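Local coordinates for protein iota-carrageenase (Alteromonas sp. ATCC 43554, PDB 1KTW) that hydrolyses the beta-1,4 linkages within iota-carrageenan, a sulfated galactan of red algal cell walls, with inversion of anomeric configuration, at residues A[78-83]-A[118-123]; A[98-103]-A[132-137]; A[146-151]-A[180-185]; A[206-211]-A[239-244]. All coordinates share one frame; numbering follows the deposited sequence.

Contact 1: A[78-83]-A[118-123]; sequences IRVESD and NGFLVD. With CA (calcium ion), chain G; CA (calcium ion), chain E.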
# COMPACT_ATOMS: atom_id res chain seq x y z
N ILE A 78 1.37 -15.10 18.50
CA ILE A 78 1.27 -13.96 19.41
C ILE A 78 -0.14 -13.37 19.59
O ILE A 78 -0.84 -13.11 18.60
CB ILE A 78 2.25 -12.85 18.93
CG1 ILE A 78 3.69 -13.39 18.95
CG2 ILE A 78 2.10 -11.58 19.80
CD1 ILE A 78 4.76 -12.44 18.37
N ARG A 79 -0.54 -13.17 20.85
CA ARG A 79 -1.85 -12.58 21.18
C ARG A 79 -1.59 -11.31 22.02
O ARG A 79 -0.73 -11.33 22.90
CB ARG A 79 -2.71 -13.60 21.94
CG ARG A 79 -3.05 -14.85 21.10
CD ARG A 79 -3.86 -14.47 19.85
NE ARG A 79 -4.20 -15.62 19.00
CZ ARG A 79 -3.48 -16.07 17.97
NH1 ARG A 79 -2.34 -15.46 17.63
NH2 ARG A 79 -3.90 -17.12 17.28
N VAL A 80 -2.37 -10.25 21.76
CA VAL A 80 -2.18 -8.93 22.40
C VAL A 80 -3.44 -8.41 23.10
O VAL A 80 -4.50 -8.31 22.46
CB VAL A 80 -1.75 -7.89 21.31
CG1 VAL A 80 -1.42 -6.53 21.95
CG2 VAL A 80 -0.55 -8.43 20.51
N GLU A 81 -3.33 -8.05 24.39
CA GLU A 81 -4.50 -7.56 25.14
C GLU A 81 -5.03 -6.21 24.61
O GLU A 81 -4.29 -5.42 24.02
CB GLU A 81 -4.21 -7.50 26.66
CG GLU A 81 -3.97 -8.90 27.31
CD GLU A 81 -4.10 -8.93 28.86
OE1 GLU A 81 -3.44 -8.11 29.54
OE2 GLU A 81 -4.86 -9.79 29.39
N SER A 82 -6.32 -5.98 24.85
CA SER A 82 -7.04 -4.80 24.34
C SER A 82 -6.62 -3.37 24.69
O SER A 82 -7.02 -2.43 23.99
CB SER A 82 -8.53 -4.95 24.64
OG SER A 82 -9.26 -3.98 23.92
N ASP A 83 -5.85 -3.18 25.75
CA ASP A 83 -5.41 -1.83 26.12
C ASP A 83 -3.91 -1.63 25.91
O ASP A 83 -3.32 -0.71 26.47
CB ASP A 83 -5.75 -1.52 27.59
CG ASP A 83 -7.23 -1.27 27.81
OD1 ASP A 83 -7.86 -0.59 26.97
OD2 ASP A 83 -7.76 -1.73 28.84
N ASN A 118 -11.52 -5.48 21.21
CA ASN A 118 -11.67 -4.44 20.22
C ASN A 118 -10.37 -3.93 19.59
O ASN A 118 -10.37 -2.90 18.91
CB ASN A 118 -12.52 -3.25 20.76
CG ASN A 118 -11.82 -2.46 21.86
OD1 ASN A 118 -10.61 -2.57 22.09
ND2 ASN A 118 -12.60 -1.61 22.54
N GLY A 119 -9.28 -4.68 19.79
CA GLY A 119 -7.98 -4.35 19.20
C GLY A 119 -7.07 -3.45 20.03
O GLY A 119 -7.52 -2.83 20.99
N PHE A 120 -5.79 -3.39 19.66
CA PHE A 120 -4.84 -2.54 20.39
C PHE A 120 -4.37 -1.39 19.50
O PHE A 120 -4.88 -1.21 18.38
CB PHE A 120 -3.63 -3.35 20.89
CG PHE A 120 -2.86 -4.06 19.80
CD1 PHE A 120 -3.29 -5.30 19.32
CD2 PHE A 120 -1.72 -3.49 19.25
CE1 PHE A 120 -2.59 -5.96 18.29
CE2 PHE A 120 -1.01 -4.14 18.22
CZ PHE A 120 -1.45 -5.37 17.74
N LEU A 121 -3.40 -0.61 20.00
CA LEU A 121 -2.87 0.54 19.27
C LEU A 121 -1.37 0.51 18.96
O LEU A 121 -0.57 0.13 19.82
CB LEU A 121 -3.14 1.84 20.07
CG LEU A 121 -2.65 3.16 19.45
CD1 LEU A 121 -3.58 3.54 18.27
CD2 LEU A 121 -2.66 4.29 20.51
N VAL A 122 -1.01 0.87 17.73
CA VAL A 122 0.39 1.01 17.31
C VAL A 122 0.44 2.54 17.14
O VAL A 122 -0.31 3.12 16.34
CB VAL A 122 0.68 0.29 15.96
CG1 VAL A 122 2.12 0.61 15.50
CG2 VAL A 122 0.52 -1.23 16.12
N ASP A 123 1.31 3.21 17.91
CA ASP A 123 1.36 4.68 17.91
C ASP A 123 2.68 5.26 17.40
O ASP A 123 3.73 4.98 17.98
CB ASP A 123 1.07 5.16 19.35
CG ASP A 123 0.89 6.69 19.47
OD1 ASP A 123 0.83 7.42 18.45
OD2 ASP A 123 0.80 7.16 20.63
CA CA G . -8.70 -1.45 22.59
CA CA E . -4.25 -9.07 31.63
O HOH W 1 -12.04 -5.12 24.19
O HOH W 2 -9.54 -0.53 20.21
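V80 carries CG1 anti to its backbone N (chi1 -175°), and F120 holds its ring between its own N and carbonyl carbon (chi1 58°), which brings the methyl over one face of the ring. This is a contact between successive turns of a right-handed parallel beta-helix, where strand 76-80 ends and strand 120-123 begins. V80 CG1 lies 3.7 Å from the centroid of the F120 ring, a CH-pi contact displaced toward the rim, and the two side chains cross at about a right angle. A branched aliphatic and a flat ring suit this buried interior, which F113 and F148 also line.

At the turn, a calcium ion ties the segments where no backbone pairing does. It takes S82 O at 2.4 Å, G119 O at 2.4 Å and N118 OD1 at 2.3 Å, along with a water. Shared binding of the ion probably makes tolerable the 3.1 Å between S82 O and G119 O. G119 has positive phi, where a CB would press on the preceding carbonyl O. E81, turned away, grips a second calcium with both carboxylate oxygens, while OE1 also accepts from N62 N. Another water joins N118 N to S82 OG, 3.0 Å from each.

Contact 2: A[98-103]-A[132-137]; sequences RLFEVG and LAVFKL. With NA (sodium ion), chain J; G4S (4-O-sulfo-beta-D-galactopyranose), chain C.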
# COMPACT_ATOMS: atom_id res chain seq x y z
N ARG A 98 11.59 -1.34 10.48
CA ARG A 98 10.30 -2.01 10.63
C ARG A 98 10.20 -2.51 12.07
O ARG A 98 11.22 -2.84 12.68
CB ARG A 98 10.18 -3.24 9.70
CG ARG A 98 10.50 -3.03 8.22
CD ARG A 98 11.96 -3.37 8.00
NE ARG A 98 12.44 -3.14 6.64
CZ ARG A 98 13.70 -3.36 6.28
NH1 ARG A 98 14.57 -3.80 7.17
NH2 ARG A 98 14.09 -3.13 5.03
N LEU A 99 8.99 -2.54 12.62
CA LEU A 99 8.82 -3.06 13.97
C LEU A 99 9.03 -4.58 13.89
O LEU A 99 9.75 -5.14 14.71
CB LEU A 99 7.41 -2.78 14.52
CG LEU A 99 6.91 -1.34 14.68
CD1 LEU A 99 5.64 -1.33 15.54
CD2 LEU A 99 7.95 -0.49 15.34
N PHE A 100 8.41 -5.22 12.89
CA PHE A 100 8.48 -6.68 12.73
C PHE A 100 8.79 -7.16 11.30
O PHE A 100 8.25 -6.62 10.32
CB PHE A 100 7.14 -7.32 13.16
CG PHE A 100 6.51 -6.70 14.40
CD1 PHE A 100 7.09 -6.86 15.66
CD2 PHE A 100 5.31 -5.98 14.31
CE1 PHE A 100 6.48 -6.30 16.81
CE2 PHE A 100 4.70 -5.42 15.45
CZ PHE A 100 5.29 -5.58 16.70
N GLU A 101 9.65 -8.19 11.18
CA GLU A 101 10.02 -8.81 9.89
C GLU A 101 9.66 -10.31 9.96
O GLU A 101 9.97 -10.99 10.94
CB GLU A 101 11.53 -8.63 9.62
CG GLU A 101 11.96 -7.16 9.58
CD GLU A 101 13.35 -6.94 8.97
OE1 GLU A 101 14.34 -7.53 9.45
OE2 GLU A 101 13.44 -6.15 8.00
N VAL A 102 9.01 -10.81 8.91
CA VAL A 102 8.56 -12.20 8.88
C VAL A 102 9.04 -12.92 7.60
O VAL A 102 8.44 -12.74 6.52
CB VAL A 102 7.00 -12.27 8.92
CG1 VAL A 102 6.52 -13.71 9.31
CG2 VAL A 102 6.45 -11.22 9.92
N GLY A 103 10.10 -13.71 7.72
CA GLY A 103 10.63 -14.43 6.56
C GLY A 103 11.54 -13.61 5.65
O GLY A 103 11.79 -13.99 4.50
N LEU A 132 9.34 4.34 8.64
CA LEU A 132 8.75 3.24 9.40
C LEU A 132 7.62 2.45 8.74
O LEU A 132 6.72 3.03 8.14
CB LEU A 132 8.16 3.78 10.71
CG LEU A 132 9.07 4.29 11.82
CD1 LEU A 132 8.24 5.05 12.87
CD2 LEU A 132 9.78 3.10 12.44
N ALA A 133 7.68 1.12 8.91
CA ALA A 133 6.64 0.18 8.46
C ALA A 133 6.35 -0.70 9.70
O ALA A 133 7.24 -0.89 10.54
CB ALA A 133 7.14 -0.68 7.31
N VAL A 134 5.13 -1.22 9.83
CA VAL A 134 4.80 -2.07 10.97
C VAL A 134 5.31 -3.51 10.70
O VAL A 134 6.05 -4.09 11.50
CB VAL A 134 3.26 -2.09 11.23
CG1 VAL A 134 2.93 -2.94 12.47
CG2 VAL A 134 2.73 -0.64 11.38
N PHE A 135 4.90 -4.07 9.57
CA PHE A 135 5.32 -5.42 9.17
C PHE A 135 5.95 -5.46 7.77
O PHE A 135 5.45 -4.80 6.85
CB PHE A 135 4.13 -6.38 9.08
CG PHE A 135 3.63 -6.90 10.39
CD1 PHE A 135 2.58 -6.27 11.06
CD2 PHE A 135 4.17 -8.07 10.93
CE1 PHE A 135 2.07 -6.79 12.24
CE2 PHE A 135 3.66 -8.60 12.13
CZ PHE A 135 2.61 -7.97 12.78
N LYS A 136 7.04 -6.22 7.61
CA LYS A 136 7.64 -6.47 6.30
C LYS A 136 7.67 -8.01 6.14
O LYS A 136 8.32 -8.71 6.91
CB LYS A 136 9.06 -5.92 6.16
CG LYS A 136 9.62 -6.22 4.77
CD LYS A 136 11.02 -5.67 4.54
CE LYS A 136 11.46 -6.04 3.12
NZ LYS A 136 12.88 -5.72 2.82
N LEU A 137 6.96 -8.52 5.13
CA LEU A 137 6.87 -9.97 4.92
C LEU A 137 7.73 -10.47 3.75
O LEU A 137 7.92 -9.75 2.76
CB LEU A 137 5.41 -10.36 4.66
CG LEU A 137 4.32 -9.72 5.54
CD1 LEU A 137 2.96 -10.24 5.10
CD2 LEU A 137 4.56 -10.05 7.02
NA NA J . 5.06 4.23 7.14
C1 G4S C . 13.58 2.02 -1.43
C2 G4S C . 14.57 1.97 -0.26
C3 G4S C . 15.29 0.61 -0.21
C4 G4S C . 14.25 -0.52 -0.21
C5 G4S C . 13.31 -0.36 -1.41
C6 G4S C . 12.23 -1.41 -1.46
O1 G4S C . 12.86 3.20 -1.38
O2 G4S C . 15.53 3.01 -0.39
O3 G4S C . 16.07 0.54 0.99
O4 G4S C . 13.49 -0.49 1.01
O5 G4S C . 12.66 0.93 -1.34
O6 G4S C . 12.77 -2.71 -1.26
S G4S C . 13.68 -1.73 2.00
O7 G4S C . 13.17 -1.37 3.33
O8 G4S C . 15.11 -2.07 2.11
O9 G4S C . 12.93 -2.89 1.49
O HOH W 3 2.90 3.71 8.12
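R98 and K136 meet through both charge and carbon. Their cationic ends gather at the sulfate of a bound 4-O-sulfo-galactose: R98 NH2 donates to O7 at 2.6 Å, with the sulfate at the edge of the guanidinium, and K136 NZ donates to O9 at 3.1 Å. The shared anion probably compensates for the closeness of R98 NH2 and K136 NZ. The R98 chain bends at chi2 (93°), whereas K136 is extended throughout; K136 CD lies over one face of the R98 guanidinium, 3.6 Å from R98 NE. Within its own strand, R98 NH1 forms a salt bridge to E101 OE2 at 2.7 Å. This carboxylate also uses OE1 to accept from Q71, so it probably helps to hold the arginine for the sulfate.

Backbone bonds fix the parallel register. L99 N donates to A133 O, F100 N to V134 O and V102 N to K136 O, while K136 N returns a bond to F100 O.

Apolar contacts fill the other side of the strands. F100 CD2 lies over one face of the F135 ring, 3.7 Å from CZ, with the two ring planes at 43°; V102 CG2 reaches the edge of F135. V102 and L137 run side by side, with CG2 and CD2 3.7 Å apart. Such bulky residues suit the interior, where F113 meets both rings.

The R98 and K136 site is this enzyme's contact with its sulfated sugar. The stacked corners, at L99 and V134, and the apolar interior are typical of a right-handed parallel beta-helix.

Contact 3: A[146-151]-A[180-185]; sequences SNFTID and ERIKQN. With NA (sodium ion), chain K.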
# COMPACT_ATOMS: atom_id res chain seq x y z
N SER A 146 -3.85 -9.67 12.48
CA SER A 146 -5.18 -9.12 12.72
C SER A 146 -5.52 -8.26 13.96
O SER A 146 -4.95 -8.44 15.02
CB SER A 146 -6.13 -10.32 12.71
OG SER A 146 -7.35 -10.08 13.41
N ASN A 147 -6.47 -7.33 13.78
CA ASN A 147 -7.06 -6.50 14.85
C ASN A 147 -6.31 -5.43 15.63
O ASN A 147 -5.97 -5.63 16.81
CB ASN A 147 -7.75 -7.46 15.84
CG ASN A 147 -8.89 -6.81 16.65
OD1 ASN A 147 -9.47 -5.80 16.25
ND2 ASN A 147 -9.24 -7.43 17.78
N PHE A 148 -6.11 -4.27 15.01
CA PHE A 148 -5.47 -3.13 15.66
C PHE A 148 -5.65 -1.82 14.88
O PHE A 148 -6.11 -1.82 13.73
CB PHE A 148 -3.97 -3.39 15.96
CG PHE A 148 -3.14 -3.85 14.76
CD1 PHE A 148 -2.41 -2.94 13.98
CD2 PHE A 148 -3.07 -5.21 14.43
CE1 PHE A 148 -1.62 -3.37 12.90
CE2 PHE A 148 -2.28 -5.66 13.35
CZ PHE A 148 -1.55 -4.74 12.58
N THR A 149 -5.32 -0.71 15.54
CA THR A 149 -5.39 0.62 14.95
C THR A 149 -3.97 1.16 14.89
O THR A 149 -3.16 0.90 15.78
CB THR A 149 -6.25 1.57 15.82
OG1 THR A 149 -7.60 1.10 15.86
CG2 THR A 149 -6.23 3.00 15.25
N ILE A 150 -3.65 1.90 13.83
CA ILE A 150 -2.33 2.51 13.66
C ILE A 150 -2.51 4.04 13.62
O ILE A 150 -3.15 4.55 12.72
CB ILE A 150 -1.66 2.08 12.32
CG1 ILE A 150 -1.42 0.55 12.29
CG2 ILE A 150 -0.31 2.77 12.16
CD1 ILE A 150 -1.01 0.03 10.89
N ASP A 151 -1.97 4.75 14.62
CA ASP A 151 -2.05 6.23 14.64
C ASP A 151 -0.75 6.69 13.96
O ASP A 151 0.28 6.80 14.62
CB ASP A 151 -2.09 6.76 16.09
CG ASP A 151 -3.51 7.00 16.61
OD1 ASP A 151 -4.50 6.53 16.01
OD2 ASP A 151 -3.65 7.66 17.67
N GLU A 180 -6.36 -8.80 8.27
CA GLU A 180 -7.69 -8.21 8.52
C GLU A 180 -7.86 -7.31 9.75
O GLU A 180 -7.05 -7.32 10.68
CB GLU A 180 -8.69 -9.36 8.71
CG GLU A 180 -8.23 -10.28 9.88
CD GLU A 180 -9.30 -11.23 10.43
OE1 GLU A 180 -10.19 -11.65 9.67
OE2 GLU A 180 -9.21 -11.58 11.63
N ARG A 181 -8.97 -6.58 9.75
CA ARG A 181 -9.36 -5.73 10.87
C ARG A 181 -8.32 -4.72 11.34
O ARG A 181 -7.89 -4.75 12.51
CB ARG A 181 -9.80 -6.62 12.05
CG ARG A 181 -10.97 -7.56 11.73
CD ARG A 181 -11.27 -8.54 12.89
NE ARG A 181 -11.87 -7.86 14.03
CZ ARG A 181 -11.92 -8.35 15.27
NH1 ARG A 181 -11.39 -9.53 15.54
NH2 ARG A 181 -12.52 -7.65 16.23
N ILE A 182 -7.92 -3.83 10.44
CA ILE A 182 -6.94 -2.79 10.76
C ILE A 182 -7.42 -1.42 10.28
O ILE A 182 -7.94 -1.29 9.15
CB ILE A 182 -5.56 -3.08 10.10
CG1 ILE A 182 -5.03 -4.43 10.58
CG2 ILE A 182 -4.55 -1.98 10.48
CD1 ILE A 182 -3.86 -4.97 9.77
N LYS A 183 -7.28 -0.42 11.15
CA LYS A 183 -7.64 0.97 10.84
C LYS A 183 -6.36 1.83 10.94
O LYS A 183 -5.58 1.66 11.88
CB LYS A 183 -8.67 1.50 11.86
CG LYS A 183 -8.90 3.04 11.82
CD LYS A 183 -9.47 3.50 10.49
CE LYS A 183 -9.40 5.02 10.32
NZ LYS A 183 -10.28 5.77 11.27
N GLN A 184 -6.13 2.71 9.97
CA GLN A 184 -4.95 3.59 9.99
C GLN A 184 -5.41 5.06 9.93
O GLN A 184 -6.24 5.43 9.08
CB GLN A 184 -4.01 3.28 8.81
CG GLN A 184 -2.68 4.07 8.83
CD GLN A 184 -1.60 3.46 7.93
OE1 GLN A 184 -1.51 2.24 7.79
NE2 GLN A 184 -0.76 4.31 7.35
N ASN A 185 -4.88 5.87 10.84
CA ASN A 185 -5.20 7.30 10.90
C ASN A 185 -4.00 8.14 10.44
O ASN A 185 -2.85 7.79 10.71
CB ASN A 185 -5.56 7.72 12.33
CG ASN A 185 -6.85 7.07 12.83
OD1 ASN A 185 -7.89 7.18 12.20
ND2 ASN A 185 -6.77 6.39 13.97
NA NA K . -5.56 8.09 18.19
O HOH W 4 -11.85 -4.45 16.53
O HOH W 5 -7.07 6.00 17.90
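Strands 146-151 and 180-185 run parallel, their axes 4.6 Å apart at closest and 10° from aligned, and backbone bonds such as N185 N to I150 O (2.9 Å) keep them in register. Near the start, N147 and R181 both adopt positive phi, and their flat ends, an amide and a guanidinium well suited to lying face to face, stack with planes 21° apart and N147 OD1 over one face of the guanidinium. The amide nitrogen of N147 turns to the carbonyls of G115 and G117. Beside them, S146 OG donates to the anti lone pair of E180 OE2 at 3.0 Å, and the other oxygen of E180 forms a salt bridge with R205.

These are adjacent rungs of a right-handed parallel beta-helix. The inward side is mostly apolar, as F148 and I182 suit, with Q184 among it, its OE1 bonded to S159 OG. I182 CG1 sits over one face of F148, 4.1 Å from the ring centroid, because the ring occupies the position between its N and carbonyl carbon (chi1 52°); the F120 ring meets F148 from the other side.

On the outer side, at the end of the strands, D151 and N185 lie alongside each other. N185 ND2 donates to D151 OD1 at 3.1 Å, meeting it nearly head-on, while N185 OD1 accepts from K183 NZ. D151 also binds a sodium ion, through OD2 at 2.0 Å and, more distantly, OD1 at 2.9 Å, and K125 donates to OD2.

Contact 4: A[206-211]-A[239-244]; sequences NLHSEG and NIRCSK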
# COMPACT_ATOMS: atom_id res chain seq x y z
N ASN A 206 -11.85 -6.14 5.96
CA ASN A 206 -12.13 -5.12 6.98
C ASN A 206 -10.94 -4.18 7.22
O ASN A 206 -10.42 -4.09 8.35
CB ASN A 206 -12.53 -5.79 8.31
CG ASN A 206 -13.75 -6.72 8.18
OD1 ASN A 206 -14.79 -6.34 7.64
ND2 ASN A 206 -13.62 -7.95 8.69
N LEU A 207 -10.53 -3.46 6.18
CA LEU A 207 -9.37 -2.57 6.28
C LEU A 207 -9.83 -1.14 5.94
O LEU A 207 -10.65 -0.95 5.03
CB LEU A 207 -8.26 -3.04 5.31
CG LEU A 207 -7.77 -4.50 5.45
CD1 LEU A 207 -6.75 -4.82 4.34
CD2 LEU A 207 -7.10 -4.71 6.80
N HIS A 208 -9.29 -0.14 6.64
CA HIS A 208 -9.68 1.26 6.43
C HIS A 208 -8.48 2.18 6.64
O HIS A 208 -7.79 2.07 7.64
CB HIS A 208 -10.79 1.64 7.43
CG HIS A 208 -11.27 3.06 7.33
ND1 HIS A 208 -12.30 3.54 8.11
CD2 HIS A 208 -10.87 4.09 6.55
CE1 HIS A 208 -12.52 4.82 7.81
NE2 HIS A 208 -11.66 5.18 6.87
N SER A 209 -8.26 3.10 5.70
CA SER A 209 -7.14 4.05 5.79
C SER A 209 -7.60 5.49 5.58
O SER A 209 -8.31 5.79 4.60
CB SER A 209 -6.06 3.70 4.75
OG SER A 209 -4.91 4.54 4.88
N GLU A 210 -7.21 6.37 6.50
CA GLU A 210 -7.52 7.80 6.40
C GLU A 210 -6.28 8.40 5.74
O GLU A 210 -5.22 8.46 6.37
CB GLU A 210 -7.71 8.42 7.80
CG GLU A 210 -7.87 9.96 7.78
CD GLU A 210 -7.87 10.58 9.18
OE1 GLU A 210 -6.83 10.51 9.86
OE2 GLU A 210 -8.91 11.13 9.59
N GLY A 211 -6.40 8.81 4.49
CA GLY A 211 -5.27 9.35 3.75
C GLY A 211 -4.66 8.22 2.91
O GLY A 211 -4.76 7.05 3.28
N ASN A 239 -14.78 -5.60 2.17
CA ASN A 239 -14.96 -4.48 3.11
C ASN A 239 -13.69 -3.66 3.26
O ASN A 239 -13.04 -3.67 4.33
CB ASN A 239 -15.45 -4.99 4.48
CG ASN A 239 -15.95 -3.85 5.38
OD1 ASN A 239 -16.36 -2.80 4.89
ND2 ASN A 239 -15.95 -4.08 6.70
N ILE A 240 -13.33 -2.96 2.20
CA ILE A 240 -12.14 -2.11 2.15
C ILE A 240 -12.67 -0.65 2.08
O ILE A 240 -13.51 -0.34 1.23
CB ILE A 240 -11.28 -2.43 0.88
CG1 ILE A 240 -11.02 -3.95 0.79
CG2 ILE A 240 -9.95 -1.68 0.93
CD1 ILE A 240 -10.25 -4.56 2.02
N ARG A 241 -12.18 0.22 2.96
CA ARG A 241 -12.66 1.61 3.04
C ARG A 241 -11.57 2.68 3.04
O ARG A 241 -10.45 2.43 3.50
CB ARG A 241 -13.51 1.76 4.31
CG ARG A 241 -14.53 0.63 4.51
CD ARG A 241 -15.43 0.82 5.75
NE ARG A 241 -14.73 0.70 7.04
CZ ARG A 241 -14.06 -0.38 7.46
NH1 ARG A 241 -13.97 -1.46 6.70
NH2 ARG A 241 -13.49 -0.37 8.66
N CYS A 242 -11.92 3.87 2.54
CA CYS A 242 -11.03 5.05 2.44
C CYS A 242 -11.77 6.30 3.00
O CYS A 242 -13.00 6.41 2.85
CB CYS A 242 -10.65 5.36 0.96
SG CYS A 242 -9.80 6.98 0.69
N SER A 243 -11.05 7.21 3.64
CA SER A 243 -11.64 8.47 4.11
C SER A 243 -10.56 9.54 3.94
O SER A 243 -9.40 9.31 4.29
CB SER A 243 -12.13 8.38 5.58
OG SER A 243 -11.05 8.19 6.48
N LYS A 244 -10.93 10.69 3.37
CA LYS A 244 -9.97 11.79 3.14
C LYS A 244 -8.65 11.34 2.47
O LYS A 244 -7.56 11.77 2.86
CB LYS A 244 -9.65 12.52 4.46
CG LYS A 244 -10.87 13.18 5.11
CD LYS A 244 -10.51 13.85 6.43
CE LYS A 244 -11.77 14.31 7.17
NZ LYS A 244 -11.45 15.05 8.42
O HOH W 6 -11.23 -1.41 9.96
O HOH W 7 -11.30 9.96 8.62
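N206 and N239 begin the contact with a hydrogen bond between side-chain amides. N239 ND2 donates to N206 OD1 at 2.7 Å along a nearly straight path (171°), in the carbonyl plane and on a lone pair, although the two amides are turned almost perpendicular. Asparagine suits both places: each has positive phi, which it tolerates well, and each amide can bond its counterpart one turn away.

Backbone groups are then satisfied between the strands: N239 O accepts from L207 N, L207 O from R241 N at 2.8 Å, R241 O from S209 N, S209 O from S243 N and S243 O from G211 N.

On the outer side, H208 NE2 and S243 OG share a hydrogen bond of 3.1 Å in which either may donate. S243 OG also meets a water that donates to E210 OE2, while E210 OE1 accepts from N186 N. R241 lays CB over a face of the imidazole, and its NH2 reaches N206 O through a water.

Inside, L207 CB meets I240 CD1, and C242 is tied to C271 by a disulfide. Parallel register and a mostly apolar interior, where the S209 hydroxyl is satisfied by G211 O, are characteristic of a right-handed parallel beta-helix.

Strand 120-123 of contact 1 and the strands of contacts 3 and 4 follow one another along a face of the beta-helix. The centre of contact 3 is about 10 Å from those of contacts 1 and 4, which are about 19 Å apart. Backbone bonds continue the ladder: V122 N lies 2.9 Å from T149 O, and Q184 N lies 2.9 Å from H208 O, both probable hydrogen bonds. Contact 2 belongs to a different face but meets this one through the interior, where V134 CG2 touches I150 CD1 at 3.8 Å and L99 CD1 touches V122 CG1 at 4.0 Å. It alone of the four holds the bound sulfated galactose directly. The centres of contacts 2 and 4 are about 21 Å apart, and the two do not touch.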